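Local coordinates for protein nickel-dependent hydrogenase large subunit (Allochromatium vinosum, PDB 3MYR) that oxidises molecular hydrogen at a nickel-iron active centre and passes the electrons to an acceptor, working as the large subunit of a heterodimeric hydrogenase, at residues 120-125 / 183-188; 279-284 / 390-395. One frame throughout, in Å; residues are numbered along the deposited sequence.

Contact 1. Residues 120-125 / 183-188; sequences VSALSA and ANLMAV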
ATOM      1  N   VAL B 120      -8.766  21.845 -14.111  1.00 23.97           N
ATOM      2  CA  VAL B 120      -8.888  22.914 -15.125  1.00 26.20           C
ATOM      3  C   VAL B 120      -9.605  24.138 -14.585  1.00 26.38           C
ATOM      4  O   VAL B 120      -9.190  25.311 -14.827  1.00 27.38           O
ATOM      5  CB  VAL B 120      -9.570  22.391 -16.424  1.00 26.83           C
ATOM      6  CG1 VAL B 120      -9.868  23.566 -17.453  1.00 26.29           C
ATOM      7  CG2 VAL B 120      -8.630  21.331 -17.070  1.00 27.76           C
ATOM      8  N   SER B 121     -10.658  23.887 -13.813  1.00 25.47           N
ATOM      9  CA  SER B 121     -11.343  24.976 -13.123  1.00 24.62           C
ATOM     10  C   SER B 121     -10.401  25.780 -12.170  1.00 24.29           C
ATOM     11  O   SER B 121     -10.524  26.981 -12.102  1.00 23.92           O
ATOM     12  CB  SER B 121     -12.580  24.407 -12.392  1.00 24.76           C
ATOM     13  OG  SER B 121     -13.007  25.325 -11.415  1.00 28.27           O
ATOM     14  N   ALA B 122      -9.434  25.124 -11.487  1.00 22.66           N
ATOM     15  CA  ALA B 122      -8.414  25.847 -10.658  1.00 22.99           C
ATOM     16  C   ALA B 122      -7.689  26.952 -11.460  1.00 23.97           C
ATOM     17  O   ALA B 122      -7.329  27.966 -10.923  1.00 24.17           O
ATOM     18  CB  ALA B 122      -7.364  24.847 -10.084  1.00 20.80           C
ATOM     19  N   LEU B 123      -7.515  26.779 -12.764  1.00 25.35           N
ATOM     20  CA  LEU B 123      -6.835  27.804 -13.581  1.00 27.61           C
ATOM     21  C   LEU B 123      -7.595  29.093 -13.694  1.00 29.93           C
ATOM     22  O   LEU B 123      -7.022  30.090 -14.106  1.00 32.16           O
ATOM     23  CB  LEU B 123      -6.599  27.290 -15.011  1.00 29.81           C
ATOM     24  CG  LEU B 123      -5.800  25.957 -15.079  1.00 34.68           C
ATOM     25  CD1 LEU B 123      -5.534  25.643 -16.573  1.00 36.24           C
ATOM     26  CD2 LEU B 123      -4.495  26.091 -14.279  1.00 34.02           C
ATOM     27  N   SER B 124      -8.883  29.088 -13.349  1.00 29.09           N
ATOM     28  CA  SER B 124      -9.731  30.298 -13.415  1.00 30.57           C
ATOM     29  C   SER B 124      -9.793  31.048 -12.081  1.00 29.11           C
ATOM     30  O   SER B 124     -10.450  32.073 -12.002  1.00 28.48           O
ATOM     31  CB  SER B 124     -11.220  29.880 -13.644  1.00 30.74           C
ATOM     32  OG  SER B 124     -11.334  29.550 -14.962  1.00 36.68           O
ATOM     33  N   ALA B 125      -9.277  30.452 -11.016  1.00 26.77           N
ATOM     34  CA  ALA B 125      -9.458  31.037  -9.670  1.00 25.16           C
ATOM     35  C   ALA B 125      -8.770  32.363  -9.566  1.00 25.04           C
ATOM     36  O   ALA B 125      -7.716  32.604 -10.188  1.00 24.05           O
ATOM     37  CB  ALA B 125      -8.907  30.097  -8.596  1.00 21.27           C
ATOM     38  N   ALA B 183     -11.775  26.860  -4.538  1.00 22.29           N
ATOM     39  CA  ALA B 183     -11.607  25.652  -3.765  1.00 22.13           C
ATOM     40  C   ALA B 183     -10.752  24.661  -4.571  1.00 22.07           C
ATOM     41  O   ALA B 183      -9.961  23.900  -4.002  1.00 21.81           O
ATOM     42  CB  ALA B 183     -13.003  25.021  -3.404  1.00 20.77           C
ATOM     43  N   ASN B 184     -10.932  24.633  -5.895  1.00 22.39           N
ATOM     44  CA  ASN B 184     -10.111  23.705  -6.690  1.00 20.74           C
ATOM     45  C   ASN B 184      -8.642  24.074  -6.575  1.00 20.95           C
ATOM     46  O   ASN B 184      -7.783  23.181  -6.465  1.00 20.48           O
ATOM     47  CB  ASN B 184     -10.551  23.693  -8.157  1.00 19.97           C
ATOM     48  CG  ASN B 184     -11.941  23.011  -8.355  1.00 23.77           C
ATOM     49  OD1 ASN B 184     -12.141  21.905  -7.890  1.00 22.80           O
ATOM     50  ND2 ASN B 184     -12.839  23.641  -9.107  1.00 26.30           N
ATOM     51  N   LEU B 185      -8.323  25.382  -6.664  1.00 20.58           N
ATOM     52  CA  LEU B 185      -6.908  25.804  -6.628  1.00 19.33           C
ATOM     53  C   LEU B 185      -6.312  25.489  -5.253  1.00 19.61           C
ATOM     54  O   LEU B 185      -5.218  24.965  -5.172  1.00 21.07           O
ATOM     55  CB  LEU B 185      -6.748  27.324  -7.000  1.00 20.76           C
ATOM     56  CG  LEU B 185      -5.296  27.868  -6.986  1.00 19.99           C
ATOM     57  CD1 LEU B 185      -4.316  26.996  -7.877  1.00 17.61           C
ATOM     58  CD2 LEU B 185      -5.262  29.378  -7.373  1.00 18.36           C
ATOM     59  N   MET B 186      -7.104  25.652  -4.187  1.00 20.88           N
ATOM     60  CA  MET B 186      -6.649  25.391  -2.865  1.00 20.71           C
ATOM     61  C   MET B 186      -6.279  23.892  -2.718  1.00 22.60           C
ATOM     62  O   MET B 186      -5.237  23.538  -2.164  1.00 23.78           O
ATOM     63  CB  MET B 186      -7.738  25.749  -1.859  1.00 19.05           C
ATOM     64  CG  MET B 186      -7.327  25.458  -0.406  1.00 25.01           C
ATOM     65  SD  MET B 186      -8.679  25.901   0.791  1.00 28.65           S
ATOM     66  CE  MET B 186      -9.667  24.411   0.642  1.00 29.57           C
ATOM     67  N   ALA B 187      -7.171  23.016  -3.173  1.00 23.46           N
ATOM     68  CA  ALA B 187      -6.937  21.575  -3.119  1.00 21.31           C
ATOM     69  C   ALA B 187      -5.734  21.146  -3.945  1.00 20.79           C
ATOM     70  O   ALA B 187      -4.982  20.268  -3.523  1.00 21.28           O
ATOM     71  CB  ALA B 187      -8.169  20.846  -3.600  1.00 19.88           C
ATOM     72  N   VAL B 188      -5.550  21.718  -5.129  1.00 19.65           N
ATOM     73  CA  VAL B 188      -4.370  21.442  -5.924  1.00 20.23           C
ATOM     74  C   VAL B 188      -3.081  21.855  -5.175  1.00 21.81           C
ATOM     75  O   VAL B 188      -2.095  21.127  -5.192  1.00 19.25           O
ATOM     76  CB  VAL B 188      -4.448  22.247  -7.272  1.00 24.54           C
ATOM     77  CG1 VAL B 188      -3.097  22.324  -7.919  1.00 24.08           C
ATOM     78  CG2 VAL B 188      -5.470  21.562  -8.236  1.00 22.36           C
TER

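Contact 2. Residues 279-284 / 390-395; sequences GNFLCY and PLARVL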
ATOM      1  N   GLY B 279     -24.753  -2.483   5.232  1.00 25.63           N
ATOM      2  CA  GLY B 279     -25.201  -2.255   6.587  1.00 26.32           C
ATOM      3  C   GLY B 279     -24.468  -3.075   7.686  1.00 26.54           C
ATOM      4  O   GLY B 279     -24.828  -2.952   8.856  1.00 26.16           O
ATOM      5  N   ASN B 280     -23.485  -3.898   7.326  1.00 24.27           N
ATOM      6  CA  ASN B 280     -22.748  -4.755   8.297  1.00 25.88           C
ATOM      7  C   ASN B 280     -21.276  -4.350   8.274  1.00 26.91           C
ATOM      8  O   ASN B 280     -20.746  -4.114   7.198  1.00 25.25           O
ATOM      9  CB  ASN B 280     -22.834  -6.212   7.866  1.00 25.70           C
ATOM     10  CG  ASN B 280     -24.285  -6.653   7.626  1.00 29.19           C
ATOM     11  OD1 ASN B 280     -25.203  -6.237   8.356  1.00 28.12           O
ATOM     12  ND2 ASN B 280     -24.489  -7.492   6.636  1.00 26.43           N
ATOM     13  N   PHE B 281     -20.626  -4.277   9.441  1.00 26.32           N
ATOM     14  CA  PHE B 281     -19.252  -3.766   9.547  1.00 27.55           C
ATOM     15  C   PHE B 281     -18.458  -4.664  10.469  1.00 27.64           C
ATOM     16  O   PHE B 281     -18.983  -5.127  11.443  1.00 30.11           O
ATOM     17  CB  PHE B 281     -19.249  -2.326  10.061  1.00 23.48           C
ATOM     18  CG  PHE B 281     -19.997  -1.429   9.169  1.00 24.19           C
ATOM     19  CD1 PHE B 281     -21.395  -1.348   9.274  1.00 24.27           C
ATOM     20  CD2 PHE B 281     -19.331  -0.725   8.138  1.00 24.01           C
ATOM     21  CE1 PHE B 281     -22.161  -0.532   8.356  1.00 20.71           C
ATOM     22  CE2 PHE B 281     -20.061   0.085   7.243  1.00 30.76           C
ATOM     23  CZ  PHE B 281     -21.486   0.116   7.313  1.00 23.21           C
ATOM     24  N   LEU B 282     -17.191  -4.897  10.162  1.00 28.06           N
ATOM     25  CA  LEU B 282     -16.413  -5.794  10.962  1.00 25.83           C
ATOM     26  C   LEU B 282     -15.062  -5.147  11.331  1.00 27.24           C
ATOM     27  O   LEU B 282     -14.359  -4.604  10.448  1.00 23.05           O
ATOM     28  CB  LEU B 282     -16.218  -7.095  10.159  1.00 25.87           C
ATOM     29  CG  LEU B 282     -15.188  -8.114  10.634  1.00 25.60           C
ATOM     30  CD1 LEU B 282     -15.770  -8.826  11.872  1.00 26.91           C
ATOM     31  CD2 LEU B 282     -14.890  -9.103   9.523  1.00 20.96           C
ATOM     32  N   CYS B 283     -14.692  -5.286  12.622  1.00 27.37           N
ATOM     33  CA  CYS B 283     -13.385  -4.896  13.139  1.00 27.90           C
ATOM     34  C   CYS B 283     -12.771  -6.020  13.953  1.00 28.11           C
ATOM     35  O   CYS B 283     -13.437  -6.573  14.811  1.00 27.28           O
ATOM     36  CB  CYS B 283     -13.500  -3.699  14.085  1.00 27.49           C
ATOM     37  SG  CYS B 283     -14.156  -2.244  13.266  1.00 31.37           S
ATOM     38  N   TYR B 284     -11.478  -6.253  13.767  1.00 26.49           N
ATOM     39  CA  TYR B 284     -10.742  -7.085  14.703  1.00 25.51           C
ATOM     40  C   TYR B 284     -10.196  -6.258  15.859  1.00 27.64           C
ATOM     41  O   TYR B 284      -9.818  -6.839  16.900  1.00 27.47           O
ATOM     42  CB  TYR B 284      -9.606  -7.817  14.005  1.00 23.72           C
ATOM     43  CG  TYR B 284      -9.984  -8.671  12.814  1.00 20.44           C
ATOM     44  CD1 TYR B 284     -11.272  -9.238  12.699  1.00 18.22           C
ATOM     45  CD2 TYR B 284      -8.998  -9.020  11.845  1.00 18.62           C
ATOM     46  CE1 TYR B 284     -11.592 -10.088  11.602  1.00 22.03           C
ATOM     47  CE2 TYR B 284      -9.325  -9.887  10.702  1.00 20.20           C
ATOM     48  CZ  TYR B 284     -10.635 -10.354  10.585  1.00 20.52           C
ATOM     49  OH  TYR B 284     -10.936 -11.153   9.489  1.00 21.27           O
ATOM     50  N   PRO B 390     -12.106   2.309   7.575  1.00 20.10           N
ATOM     51  CA  PRO B 390     -12.371   3.441   8.461  1.00 20.34           C
ATOM     52  C   PRO B 390     -13.806   3.595   8.896  1.00 21.47           C
ATOM     53  O   PRO B 390     -14.049   4.025  10.024  1.00 21.92           O
ATOM     54  CB  PRO B 390     -11.925   4.682   7.623  1.00 19.60           C
ATOM     55  CG  PRO B 390     -10.822   4.111   6.711  1.00 19.30           C
ATOM     56  CD  PRO B 390     -11.348   2.681   6.366  1.00 18.86           C
ATOM     57  N   LEU B 391     -14.768   3.375   7.997  1.00 24.13           N
ATOM     58  CA  LEU B 391     -16.186   3.539   8.383  1.00 24.54           C
ATOM     59  C   LEU B 391     -16.577   2.512   9.487  1.00 25.33           C
ATOM     60  O   LEU B 391     -17.252   2.838  10.473  1.00 23.65           O
ATOM     61  CB  LEU B 391     -17.116   3.417   7.174  1.00 23.07           C
ATOM     62  CG  LEU B 391     -18.628   3.743   7.415  1.00 24.10           C
ATOM     63  CD1 LEU B 391     -18.888   5.058   8.217  1.00 21.15           C
ATOM     64  CD2 LEU B 391     -19.440   3.766   6.060  1.00 20.03           C
ATOM     65  N   ALA B 392     -16.112   1.275   9.331  1.00 24.92           N
ATOM     66  CA  ALA B 392     -16.394   0.222  10.342  1.00 23.91           C
ATOM     67  C   ALA B 392     -15.800   0.620  11.669  1.00 22.11           C
ATOM     68  O   ALA B 392     -16.434   0.447  12.704  1.00 22.45           O
ATOM     69  CB  ALA B 392     -15.809  -1.106   9.924  1.00 24.46           C
ATOM     70  N   ARG B 393     -14.601   1.219  11.648  1.00 23.33           N
ATOM     71  CA  ARG B 393     -13.917   1.560  12.898  1.00 23.52           C
ATOM     72  C   ARG B 393     -14.613   2.723  13.567  1.00 24.81           C
ATOM     73  O   ARG B 393     -14.803   2.759  14.799  1.00 25.84           O
ATOM     74  CB  ARG B 393     -12.417   1.863  12.664  1.00 22.32           C
ATOM     75  CG  ARG B 393     -11.543   0.562  12.578  1.00 20.50           C
ATOM     76  CD  ARG B 393     -10.018   0.955  12.491  1.00 19.71           C
ATOM     77  NE  ARG B 393      -9.759   1.692  11.235  1.00 19.48           N
ATOM     78  CZ  ARG B 393      -9.343   1.182  10.073  1.00 21.42           C
ATOM     79  NH1 ARG B 393      -9.073   2.002   9.047  1.00 19.48           N
ATOM     80  NH2 ARG B 393      -9.162  -0.122   9.915  1.00 19.52           N
ATOM     81  N   VAL B 394     -14.961   3.710  12.764  1.00 24.06           N
ATOM     82  CA  VAL B 394     -15.561   4.910  13.354  1.00 25.75           C
ATOM     83  C   VAL B 394     -16.946   4.563  13.892  1.00 26.46           C
ATOM     84  O   VAL B 394     -17.332   4.995  14.986  1.00 29.10           O
ATOM     85  CB  VAL B 394     -15.572   6.114  12.371  1.00 26.66           C
ATOM     86  CG1 VAL B 394     -16.467   7.230  12.858  1.00 23.99           C
ATOM     87  CG2 VAL B 394     -14.146   6.606  12.193  1.00 23.71           C
ATOM     88  N   LEU B 395     -17.676   3.729  13.183  1.00 26.22           N
ATOM     89  CA  LEU B 395     -18.940   3.220  13.750  1.00 26.44           C
ATOM     90  C   LEU B 395     -18.741   2.456  15.059  1.00 26.41           C
ATOM     91  O   LEU B 395     -19.494   2.690  16.000  1.00 27.17           O
ATOM     92  CB  LEU B 395     -19.828   2.437  12.748  1.00 25.49           C
ATOM     93  CG  LEU B 395     -20.292   3.184  11.483  1.00 24.84           C
ATOM     94  CD1 LEU B 395     -20.812   2.171  10.468  1.00 24.74           C
ATOM     95  CD2 LEU B 395     -21.408   4.184  11.806  1.00 24.38           C
TER

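Contact 1. Residues 120-125 / 183-188
S121 turns its OG anti to the backbone N (chi1 162°), while N184 swings its CG anti to its own carbonyl carbon (chi1 -70°), and these two torsions bring the hydroxyl and the amide tip to tip. N184 ND2 donates to S121 OG over 2.9 Å, but the N-H points well off the oxygen, at 129°, and the bond is weak. The other end of the amide is held separately: N184 OD1 accepts from the backbone N of D118, just before the segment. The carboxylate of D118 in turn takes the N-H of S121, so the loop leading into the short helix 119-122 is tied both to that helix and to N184.

Beside this polar end the contact is made by small side chains. The CB bond of A122 is directed toward the long helix, its methyl set down on the backbone, with CB 3.6 Å from L185 N. CB of N184 comes alongside, 3.9 Å from A122 CB, and one turn further on V188 CG2 reaches the same methyl at 4.2 Å. Because the side chain is only a methyl, the chains come close: A122 CA and L185 CA are 4.3 Å apart. The type I turn from A122 to A125 then brings a second methyl to the same helix, where A125 CB meets L185 CB at 3.9 Å and L185 CD2 at a like distance. Q152 and I155 of helix 145-160 and T130 of helix 127-137 pack around the same side chains. This is helix-and-turn packing, away from the metal sites, in a part of the large subunit built of helices and loops: a short, weakly bonded helix and the type I turn that follows, each putting one alanine methyl against helix 181-201.

Contact 2. Residues 279-284 / 390-395
R393 NH1, at the end of a side chain whose CG rests 3.9 Å from C283 SG, is gripped from two places: it forms a salt bridge with E436 OE1 and a hydrogen bond to the carbonyl of P486. NH2 of the same guanidinium makes a second salt bridge, to E484, and F300 adds a cation-pi contact. P486 also lines the pocket of the nickel-iron centre, and that centre lies about 7 Å from the R393 side chain at nearest atoms.

The setting is one strand of an antiparallel pair, 281-288 with 300-305, laid across the first turns of helix 390-399. Strand 281-283 and helix 390-395 run nearly at right angles, 81°, with axes 7.4 Å apart. Alternation along the strand sends F281 and C283 toward the helix and L282 away from it. The methyl of A392 packs against the strand, its CB 3.7 Å from F281 CB. With CG anti to the carbonyl carbon (chi1 -60°), the F281 ring lies across the helix, over L395 and beside L391, whose CD2 meets F281 CE2 obliquely at 3.9 Å. One face of the F281 ring is taken by L395 CD1, a CH-pi contact with the methyl carbon 3.6 Å from the ring centroid and only 6° off its normal. An alanine in place of F281 would probably open a gap between the strand and the side chains of L391 and L395 and leave the L395 methyl without its aromatic partner. C283 SG rests against the helix backbone, 3.6 Å from A392 O.

From the N terminus, the chain leaves helix 86-112 for 120-125, then builds helices 127-137 and 145-160 before helix 181-201 returns to close contact 1 around a loop of 57 residues. Contact 2 opens later, after the long helix 236-265, and its 105 intervening residues hold a little strand and no helix before helix 390-399 comes back to strand 281-288. The two closures are in series, neither nested nor crossed. The centres of contacts 1 and 2 lie about 34 Å apart and their nearest atoms about 20 Å. Contact 1 joins a short helix and its turn to a long helix, far from the chain's centre; contact 2 joins strand to helix near the nickel-iron centre.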